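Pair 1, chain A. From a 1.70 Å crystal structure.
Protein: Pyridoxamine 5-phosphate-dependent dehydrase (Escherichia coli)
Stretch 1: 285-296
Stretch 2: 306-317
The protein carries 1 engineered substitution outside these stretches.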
# COMPACT_ATOMS: atom_id res chain seq x y z
N LYS A 285 1.39 -2.25 -40.90
CA LYS A 285 -0.00 -2.14 -41.29
C LYS A 285 -0.70 -0.77 -41.18
O LYS A 285 -1.71 -0.52 -41.86
CB LYS A 285 -0.80 -3.18 -40.52
CG LYS A 285 -0.55 -4.56 -41.01
CD LYS A 285 -1.87 -5.05 -41.52
CE LYS A 285 -1.78 -5.53 -42.94
NZ LYS A 285 -3.12 -6.09 -43.26
N PHE A 286 -0.23 0.07 -40.26
CA PHE A 286 -0.84 1.36 -40.03
C PHE A 286 0.07 2.53 -40.41
O PHE A 286 -0.23 3.68 -40.10
CB PHE A 286 -1.19 1.47 -38.53
CG PHE A 286 -2.42 0.70 -38.14
CD1 PHE A 286 -2.32 -0.63 -37.77
CD2 PHE A 286 -3.67 1.29 -38.19
CE1 PHE A 286 -3.44 -1.34 -37.41
CE2 PHE A 286 -4.81 0.57 -37.86
CZ PHE A 286 -4.69 -0.74 -37.47
N LYS A 287 1.21 2.23 -41.04
CA LYS A 287 2.15 3.31 -41.33
C LYS A 287 1.66 4.51 -42.13
O LYS A 287 2.00 5.66 -41.81
CB LYS A 287 3.59 2.84 -41.62
CG LYS A 287 3.85 2.46 -43.06
CD LYS A 287 4.11 0.96 -43.18
CE LYS A 287 4.37 0.54 -44.63
NZ LYS A 287 3.57 -0.64 -45.13
N ASP A 288 0.82 4.26 -43.13
CA ASP A 288 0.29 5.38 -43.89
C ASP A 288 -1.19 5.52 -43.63
O ASP A 288 -1.99 5.77 -44.53
CB ASP A 288 0.55 5.19 -45.38
CG ASP A 288 1.99 5.45 -45.75
OD1 ASP A 288 2.43 6.62 -45.58
OD2 ASP A 288 2.66 4.48 -46.19
N HIS A 289 -1.59 5.33 -42.39
CA HIS A 289 -3.00 5.40 -42.15
C HIS A 289 -3.47 6.79 -42.52
O HIS A 289 -2.77 7.79 -42.26
CB HIS A 289 -3.32 5.03 -40.71
CG HIS A 289 -4.75 4.63 -40.52
ND1 HIS A 289 -5.77 5.55 -40.46
CD2 HIS A 289 -5.33 3.41 -40.45
CE1 HIS A 289 -6.91 4.92 -40.31
NE2 HIS A 289 -6.68 3.62 -40.30
N PRO A 290 -4.63 6.85 -43.18
CA PRO A 290 -5.19 8.11 -43.65
C PRO A 290 -5.68 9.01 -42.54
O PRO A 290 -5.82 10.20 -42.76
CB PRO A 290 -6.39 7.69 -44.50
CG PRO A 290 -6.81 6.39 -43.89
CD PRO A 290 -5.48 5.71 -43.59
N TYR A 291 -6.00 8.48 -41.37
CA TYR A 291 -6.49 9.38 -40.33
C TYR A 291 -5.98 9.13 -38.92
O TYR A 291 -6.47 9.74 -37.96
CB TYR A 291 -8.02 9.50 -40.35
CG TYR A 291 -8.77 8.20 -40.16
CD1 TYR A 291 -8.96 7.66 -38.89
CD2 TYR A 291 -9.32 7.54 -41.25
CE1 TYR A 291 -9.72 6.49 -38.70
CE2 TYR A 291 -10.03 6.33 -41.08
CZ TYR A 291 -10.25 5.84 -39.81
OH TYR A 291 -10.94 4.67 -39.67
N LEU A 292 -5.03 8.21 -38.80
CA LEU A 292 -4.50 7.92 -37.48
C LEU A 292 -2.99 7.92 -37.43
O LEU A 292 -2.37 7.28 -38.29
CB LEU A 292 -5.00 6.57 -36.99
CG LEU A 292 -6.50 6.28 -36.92
CD1 LEU A 292 -6.69 4.76 -36.64
CD2 LEU A 292 -7.05 7.04 -35.81
N ASP A 293 -2.43 8.60 -36.41
CA ASP A 293 -0.98 8.56 -36.20
C ASP A 293 -0.64 7.52 -35.16
O ASP A 293 -1.42 7.27 -34.24
CB ASP A 293 -0.45 9.92 -35.71
CG ASP A 293 -0.31 10.92 -36.84
OD1 ASP A 293 0.34 10.53 -37.84
OD2 ASP A 293 -0.89 12.03 -36.76
N VAL A 294 0.52 6.89 -35.30
CA VAL A 294 0.94 5.91 -34.30
C VAL A 294 2.11 6.45 -33.44
O VAL A 294 2.58 7.58 -33.62
CB VAL A 294 1.32 4.58 -34.97
CG1 VAL A 294 0.09 3.99 -35.74
CG2 VAL A 294 2.49 4.78 -35.93
N GLN A 295 2.58 5.66 -32.48
CA GLN A 295 3.67 6.14 -31.64
C GLN A 295 5.03 6.05 -32.36
O GLN A 295 5.33 5.04 -33.02
CB GLN A 295 3.71 5.37 -30.29
CG GLN A 295 4.74 5.83 -29.21
CD GLN A 295 4.51 5.12 -27.87
OE1 GLN A 295 4.00 4.00 -27.85
NE2 GLN A 295 4.83 5.79 -26.76
N GLN A 296 5.80 7.13 -32.26
CA GLN A 296 7.15 7.15 -32.78
C GLN A 296 8.04 6.56 -31.72
O GLN A 296 8.14 7.11 -30.61
CB GLN A 296 7.63 8.57 -33.00
CG GLN A 296 9.12 8.61 -33.35
CD GLN A 296 9.61 10.04 -33.50
OE1 GLN A 296 10.47 10.50 -32.73
NE2 GLN A 296 9.03 10.78 -34.44
N PHE A 306 -0.74 -0.38 -28.25
CA PHE A 306 -0.69 0.33 -29.53
C PHE A 306 -1.57 1.57 -29.53
O PHE A 306 -2.81 1.48 -29.64
CB PHE A 306 -1.21 -0.65 -30.59
CG PHE A 306 -0.29 -1.80 -30.81
CD1 PHE A 306 -0.76 -3.11 -30.81
CD2 PHE A 306 1.08 -1.56 -30.97
CE1 PHE A 306 0.10 -4.17 -31.08
CE2 PHE A 306 1.98 -2.61 -31.21
CZ PHE A 306 1.48 -3.92 -31.21
N SER A 307 -0.93 2.74 -29.49
CA SER A 307 -1.67 3.99 -29.45
C SER A 307 -2.03 4.48 -30.84
O SER A 307 -1.36 4.16 -31.82
CB SER A 307 -0.80 5.08 -28.80
OG SER A 307 0.32 5.35 -29.64
N PHE A 308 -3.10 5.28 -30.88
CA PHE A 308 -3.56 5.98 -32.08
C PHE A 308 -3.92 7.39 -31.69
O PHE A 308 -4.36 7.64 -30.56
CB PHE A 308 -4.84 5.39 -32.60
CG PHE A 308 -4.68 4.05 -33.20
CD1 PHE A 308 -5.37 2.98 -32.67
CD2 PHE A 308 -3.84 3.85 -34.28
CE1 PHE A 308 -5.25 1.73 -33.21
CE2 PHE A 308 -3.69 2.58 -34.82
CZ PHE A 308 -4.40 1.52 -34.27
N ILE A 309 -3.70 8.31 -32.62
CA ILE A 309 -4.07 9.71 -32.44
C ILE A 309 -4.64 10.16 -33.79
O ILE A 309 -4.04 9.98 -34.85
CB ILE A 309 -2.90 10.61 -31.95
CG1 ILE A 309 -2.72 10.42 -30.45
CG2 ILE A 309 -3.30 12.10 -32.06
CD1 ILE A 309 -1.36 10.71 -29.97
N ILE A 310 -5.86 10.66 -33.72
CA ILE A 310 -6.59 11.11 -34.88
C ILE A 310 -5.89 12.34 -35.42
O ILE A 310 -5.59 13.29 -34.68
CB ILE A 310 -8.04 11.45 -34.50
CG1 ILE A 310 -8.75 10.21 -33.96
CG2 ILE A 310 -8.83 12.06 -35.67
CD1 ILE A 310 -10.24 10.45 -33.57
N LYS A 311 -5.62 12.29 -36.71
CA LYS A 311 -4.97 13.38 -37.43
C LYS A 311 -5.90 14.61 -37.49
O LYS A 311 -7.11 14.51 -37.82
CB LYS A 311 -4.65 12.93 -38.85
CG LYS A 311 -3.48 11.95 -38.93
CD LYS A 311 -3.33 11.38 -40.34
CE LYS A 311 -1.89 10.95 -40.61
NZ LYS A 311 -1.85 9.63 -41.28
N LYS A 312 -5.30 15.76 -37.22
CA LYS A 312 -5.95 17.04 -37.29
C LYS A 312 -6.63 17.18 -38.65
O LYS A 312 -6.07 16.80 -39.69
CB LYS A 312 -4.91 18.15 -37.15
CG LYS A 312 -5.44 19.55 -37.40
CD LYS A 312 -5.41 20.40 -36.13
CE LYS A 312 -6.44 21.53 -36.17
NZ LYS A 312 -7.57 21.33 -35.21
N ASP A 313 -7.84 17.75 -38.63
CA ASP A 313 -8.60 17.98 -39.85
C ASP A 313 -9.10 16.70 -40.52
O ASP A 313 -9.39 16.71 -41.72
CB ASP A 313 -7.77 18.78 -40.85
CG ASP A 313 -7.50 20.20 -40.39
OD1 ASP A 313 -8.37 20.79 -39.71
OD2 ASP A 313 -6.42 20.73 -40.73
N SER A 314 -9.22 15.61 -39.78
CA SER A 314 -9.68 14.38 -40.41
C SER A 314 -11.20 14.26 -40.40
O SER A 314 -11.78 13.52 -41.19
CB SER A 314 -9.00 13.13 -39.82
OG SER A 314 -9.81 12.55 -38.82
N GLY A 315 -11.87 15.05 -39.56
CA GLY A 315 -13.32 14.92 -39.51
C GLY A 315 -13.74 13.57 -38.90
O GLY A 315 -14.87 13.10 -39.05
N VAL A 316 -12.78 12.93 -38.23
CA VAL A 316 -13.02 11.66 -37.55
C VAL A 316 -13.13 11.90 -36.05
O VAL A 316 -12.33 12.63 -35.45
CB VAL A 316 -11.90 10.64 -37.84
CG1 VAL A 316 -12.15 9.33 -37.09
CG2 VAL A 316 -11.76 10.44 -39.35
N ILE A 317 -14.15 11.29 -35.45
CA ILE A 317 -14.43 11.45 -34.03
C ILE A 317 -14.04 10.26 -33.16
O ILE A 317 -14.58 9.16 -33.34
CB ILE A 317 -15.94 11.66 -33.80
CG1 ILE A 317 -16.40 12.98 -34.44
CG2 ILE A 317 -16.29 11.54 -32.31
CD1 ILE A 317 -16.85 12.85 -35.88
O HOH W 1 0.66 8.44 -41.09
O HOH W 2 -0.23 7.32 -31.33
O HOH W 3 -2.17 13.09 -34.98
O HOH W 4 1.92 2.46 -29.01
O HOH W 5 1.16 3.38 -31.78

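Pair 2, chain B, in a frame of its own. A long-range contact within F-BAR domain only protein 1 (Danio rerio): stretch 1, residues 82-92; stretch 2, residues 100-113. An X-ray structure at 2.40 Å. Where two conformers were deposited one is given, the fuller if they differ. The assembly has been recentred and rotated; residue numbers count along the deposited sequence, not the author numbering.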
# COMPACT_ATOMS: atom_id res chain seq x y z
N LEU B 82 -4.84 5.55 14.27
CA LEU B 82 -6.10 5.14 14.88
C LEU B 82 -6.00 3.70 15.35
O LEU B 82 -6.38 2.77 14.62
CB LEU B 82 -7.28 5.31 13.94
CG LEU B 82 -7.76 6.75 13.77
CD1 LEU B 82 -8.93 6.80 12.81
CD2 LEU B 82 -8.14 7.31 15.12
N PRO B 83 -5.51 3.47 16.56
CA PRO B 83 -5.42 2.10 17.07
C PRO B 83 -6.79 1.50 17.31
O PRO B 83 -7.78 2.20 17.49
CB PRO B 83 -4.65 2.26 18.38
CG PRO B 83 -4.16 3.66 18.39
CD PRO B 83 -5.08 4.44 17.56
N ASN B 84 -6.83 0.18 17.33
CA ASN B 84 -8.07 -0.50 17.66
C ASN B 84 -8.23 -0.42 19.16
O ASN B 84 -7.47 -1.04 19.90
CB ASN B 84 -8.03 -1.95 17.19
CG ASN B 84 -9.24 -2.74 17.62
OD1 ASN B 84 -9.82 -2.48 18.66
ND2 ASN B 84 -9.63 -3.70 16.82
N GLN B 85 -9.24 0.30 19.61
CA GLN B 85 -9.39 0.56 21.04
C GLN B 85 -10.23 -0.50 21.71
O GLN B 85 -10.32 -0.51 22.93
CB GLN B 85 -10.00 1.94 21.26
CG GLN B 85 -9.00 3.06 21.21
CD GLN B 85 -9.64 4.38 21.56
OE1 GLN B 85 -10.61 4.79 20.93
NE2 GLN B 85 -9.10 5.05 22.57
N LYS B 86 -10.84 -1.37 20.94
CA LYS B 86 -11.47 -2.55 21.48
C LYS B 86 -10.43 -3.49 22.08
O LYS B 86 -10.63 -4.04 23.17
CB LYS B 86 -12.24 -3.24 20.36
CG LYS B 86 -13.36 -2.45 19.77
CD LYS B 86 -14.04 -3.23 18.65
CE LYS B 86 -15.07 -4.24 19.11
NZ LYS B 86 -15.52 -5.07 17.94
N LEU B 87 -9.34 -3.74 21.35
CA LEU B 87 -8.37 -4.75 21.73
C LEU B 87 -7.04 -4.25 22.31
O LEU B 87 -6.28 -5.08 22.80
CB LEU B 87 -8.08 -5.62 20.52
CG LEU B 87 -9.34 -6.20 19.86
CD1 LEU B 87 -9.01 -6.92 18.62
CD2 LEU B 87 -10.06 -7.12 20.79
N LEU B 88 -6.74 -2.95 22.31
CA LEU B 88 -5.37 -2.56 22.60
C LEU B 88 -5.25 -1.53 23.71
O LEU B 88 -6.16 -0.74 23.96
CB LEU B 88 -4.66 -2.01 21.37
CG LEU B 88 -4.49 -2.92 20.16
CD1 LEU B 88 -4.01 -2.07 19.02
CD2 LEU B 88 -3.49 -4.03 20.46
N TYR B 89 -4.10 -1.58 24.37
CA TYR B 89 -3.65 -0.61 25.36
C TYR B 89 -2.44 0.13 24.83
O TYR B 89 -1.76 -0.33 23.92
CB TYR B 89 -3.26 -1.28 26.67
CG TYR B 89 -4.38 -1.98 27.39
CD1 TYR B 89 -5.52 -1.29 27.78
CD2 TYR B 89 -4.29 -3.32 27.71
CE1 TYR B 89 -6.54 -1.91 28.45
CE2 TYR B 89 -5.32 -3.96 28.39
CZ TYR B 89 -6.44 -3.24 28.75
OH TYR B 89 -7.46 -3.86 29.42
N SER B 90 -2.13 1.26 25.46
CA SER B 90 -0.96 2.04 25.07
C SER B 90 -0.58 2.98 26.20
O SER B 90 -1.34 3.18 27.14
CB SER B 90 -1.22 2.85 23.80
OG SER B 90 -2.19 3.84 24.07
N ASP B 91 0.60 3.59 26.06
CA ASP B 91 1.07 4.55 27.04
C ASP B 91 0.97 5.95 26.48
O ASP B 91 1.76 6.31 25.59
CB ASP B 91 2.51 4.24 27.44
CG ASP B 91 2.94 5.01 28.66
OD1 ASP B 91 2.09 5.71 29.25
OD2 ASP B 91 4.13 4.94 29.03
N PRO B 92 0.02 6.77 26.93
CA PRO B 92 -0.03 8.16 26.45
C PRO B 92 1.16 8.97 26.90
O PRO B 92 1.46 10.00 26.28
CB PRO B 92 -1.34 8.69 27.05
CG PRO B 92 -2.14 7.47 27.39
CD PRO B 92 -1.14 6.43 27.78
N LYS B 100 6.50 3.43 19.08
CA LYS B 100 5.36 3.41 19.99
C LYS B 100 4.95 1.98 20.30
O LYS B 100 4.91 1.13 19.41
CB LYS B 100 4.15 4.16 19.44
CG LYS B 100 3.25 4.63 20.56
CD LYS B 100 1.89 5.11 20.11
CE LYS B 100 1.18 5.78 21.27
NZ LYS B 100 1.52 5.12 22.56
N ASP B 101 4.58 1.74 21.55
CA ASP B 101 4.27 0.42 22.07
C ASP B 101 2.77 0.23 22.27
O ASP B 101 2.05 1.17 22.60
CB ASP B 101 4.96 0.17 23.41
CG ASP B 101 6.44 -0.01 23.28
OD1 ASP B 101 7.13 0.95 22.89
OD2 ASP B 101 6.92 -1.12 23.53
N PHE B 102 2.34 -1.00 22.07
CA PHE B 102 0.96 -1.40 22.28
C PHE B 102 0.92 -2.76 22.96
O PHE B 102 1.76 -3.62 22.69
CB PHE B 102 0.22 -1.46 20.96
CG PHE B 102 0.08 -0.14 20.29
CD1 PHE B 102 -0.98 0.69 20.60
CD2 PHE B 102 1.01 0.29 19.37
CE1 PHE B 102 -1.10 1.91 19.99
CE2 PHE B 102 0.89 1.50 18.75
CZ PHE B 102 -0.16 2.32 19.06
N TRP B 103 -0.05 -2.94 23.84
CA TRP B 103 -0.28 -4.22 24.50
C TRP B 103 -1.69 -4.68 24.20
O TRP B 103 -2.62 -3.88 24.14
CB TRP B 103 -0.10 -4.13 26.02
CG TRP B 103 1.24 -3.63 26.40
CD1 TRP B 103 2.29 -4.38 26.84
CD2 TRP B 103 1.69 -2.28 26.37
NE1 TRP B 103 3.37 -3.57 27.09
CE2 TRP B 103 3.03 -2.28 26.81
CE3 TRP B 103 1.10 -1.07 26.02
CZ2 TRP B 103 3.79 -1.11 26.90
CZ3 TRP B 103 1.85 0.09 26.12
CH2 TRP B 103 3.18 0.06 26.55
N PHE B 104 -1.86 -5.98 24.01
CA PHE B 104 -3.19 -6.52 23.82
C PHE B 104 -3.91 -6.66 25.15
O PHE B 104 -3.31 -6.92 26.19
CB PHE B 104 -3.12 -7.89 23.16
CG PHE B 104 -3.14 -7.84 21.68
CD1 PHE B 104 -4.31 -7.84 20.99
CD2 PHE B 104 -1.95 -7.81 20.98
CE1 PHE B 104 -4.31 -7.79 19.63
CE2 PHE B 104 -1.96 -7.77 19.63
CZ PHE B 104 -3.13 -7.76 18.96
N ASN B 105 -5.23 -6.52 25.09
CA ASN B 105 -6.09 -6.97 26.17
C ASN B 105 -6.38 -8.44 25.93
O ASN B 105 -7.10 -8.79 25.00
CB ASN B 105 -7.37 -6.14 26.17
CG ASN B 105 -8.33 -6.51 27.29
OD1 ASN B 105 -8.77 -5.63 28.03
ND2 ASN B 105 -8.68 -7.77 27.40
N MET B 106 -5.85 -9.31 26.77
CA MET B 106 -5.90 -10.72 26.40
C MET B 106 -7.28 -11.30 26.59
O MET B 106 -7.65 -12.26 25.90
CB MET B 106 -4.87 -11.52 27.20
CG MET B 106 -3.42 -11.10 26.99
SD MET B 106 -2.81 -11.03 25.31
CE MET B 106 -3.06 -12.69 24.74
N GLN B 107 -8.08 -10.71 27.47
CA GLN B 107 -9.45 -11.18 27.65
C GLN B 107 -10.32 -10.79 26.45
O GLN B 107 -11.06 -11.61 25.92
CB GLN B 107 -10.02 -10.63 28.96
CG GLN B 107 -9.37 -11.22 30.22
CD GLN B 107 -9.70 -10.45 31.49
OE1 GLN B 107 -10.52 -10.87 32.30
NE2 GLN B 107 -9.04 -9.32 31.67
N ALA B 108 -10.22 -9.54 26.01
CA ALA B 108 -10.95 -9.13 24.81
C ALA B 108 -10.46 -9.88 23.58
O ALA B 108 -11.26 -10.37 22.78
CB ALA B 108 -10.83 -7.62 24.61
N LEU B 109 -9.14 -9.99 23.42
CA LEU B 109 -8.59 -10.74 22.29
C LEU B 109 -9.10 -12.17 22.27
O LEU B 109 -9.47 -12.68 21.21
CB LEU B 109 -7.06 -10.72 22.34
CG LEU B 109 -6.41 -11.49 21.19
CD1 LEU B 109 -6.81 -10.88 19.87
CD2 LEU B 109 -4.91 -11.57 21.33
N THR B 110 -9.11 -12.84 23.43
CA THR B 110 -9.64 -14.20 23.50
C THR B 110 -11.07 -14.27 23.02
O THR B 110 -11.43 -15.13 22.21
CB THR B 110 -9.55 -14.73 24.93
OG1 THR B 110 -8.19 -14.67 25.37
CG2 THR B 110 -10.03 -16.14 25.00
N LEU B 111 -11.93 -13.39 23.55
CA LEU B 111 -13.32 -13.38 23.12
C LEU B 111 -13.43 -13.10 21.64
O LEU B 111 -14.27 -13.68 20.94
CB LEU B 111 -14.11 -12.35 23.92
CG LEU B 111 -14.34 -12.70 25.38
CD1 LEU B 111 -15.04 -11.58 26.09
CD2 LEU B 111 -15.16 -13.96 25.46
N HIS B 112 -12.59 -12.21 21.13
CA HIS B 112 -12.67 -11.83 19.72
C HIS B 112 -12.34 -13.01 18.82
O HIS B 112 -13.02 -13.22 17.81
CB HIS B 112 -11.74 -10.66 19.45
CG HIS B 112 -11.73 -10.23 18.02
ND1 HIS B 112 -12.58 -9.28 17.52
CD2 HIS B 112 -10.99 -10.66 16.97
CE1 HIS B 112 -12.36 -9.12 16.23
NE2 HIS B 112 -11.41 -9.95 15.87
N LEU B 113 -11.31 -13.77 19.15
CA LEU B 113 -10.98 -14.92 18.33
C LEU B 113 -12.02 -16.02 18.48
O LEU B 113 -12.34 -16.70 17.50
CB LEU B 113 -9.58 -15.43 18.68
CG LEU B 113 -8.47 -14.41 18.47
CD1 LEU B 113 -7.18 -14.89 19.09
CD2 LEU B 113 -8.29 -14.09 17.00

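Both pairs are short antiparallel strand pairings, and 14 central residues superpose with an RMSD of 0.8 Å on N, CA and C. The register is the same. Leu A292 faces Ile A310 as Leu B88 faces Phe B104, each a non-hydrogen-bonded pair. Asp A293 faces Ile A309 as Tyr B89 faces Trp B103, each a hydrogen-bonded pair.

Three backbone hydrogen bonds recur at matched positions. In pair 1, Asp A293 N donates to Ile A309 O (2.6 Å), and Ile A309 N donates to Asp A293 O (3.0 Å). In pair 2, Tyr B89 N donates to Trp B103 O (2.7 Å), and Trp B103 N donates to Tyr B89 O (3.1 Å). The third bond closes the end of the ladder: Lys A311 N to Tyr A291 O (3.0 Å), and Asn B105 N to Leu B87 O (2.9 Å). CA-H...O contacts fill the space between these bonds. Leu A292 CA lies 3.4 Å from Ile A309 O, and Leu B88 CA lies 3.4 Å from Trp B103 O.

The closest side-chain match is the leucine at Leu A292 and Leu B88. Both adopt chi1 m and chi2 t, and their side-chain centres fall 0.6 Å apart. Each sets a methyl over an aromatic face, but the ring comes from a different position. Leu A292 CD1 sits 4.1 Å from the centroid of the Phe A308 ring. Leu B88 CD2 sits 3.8 Å from the centroid of the Phe B104 ring, almost on its normal. Phe B104 matches Ile A310, whose CG1 is 4.0 Å from Leu A292 CD2. Phe B102, the match of Phe A308, still touches the leucine, with CD1 4.4 Å from Leu B88 CD1.

Phe A308 and Phe B102 also gain different neighbours. Phe A286 CD2 comes within 3.6 Å of Phe A308 CE2, with the two rings oblique. In pair 2, Pro B83 CG lies 3.9 Å from Phe B102 CE1.

The face with Asp A293 and Ile A309 differs more. Asp A293 OD2 lies 3.4 Å from Lys A311 CG, and a water links OD2 to Ile A310 O, the second bond being weak. In pair 2 the same face carries Tyr B89 and Trp B103. Tyr B89 CB lies 4.3 Å from Trp B103 CB. The indole turns its edge to stretch 1, with Trp B103 CZ3 3.6 Å from Ser B90 CA.

Tyr A291 and Leu B87 match closely in backbone but meet different chain paths. After Lys A311, pair 1 makes a type II turn from Lys A311 to Ser A314. Val A316 CG2 then lies over the face of the Tyr A291 ring, 4.2 Å from its centroid. Pair 2 starts a helix after Asn B105, its N-cap. Leu B87 packs against that helix, with CD2 3.9 Å from Ala B108 CB and 4.1 Å from His B112 CB. Both residues thus cover the segment that follows the second strand.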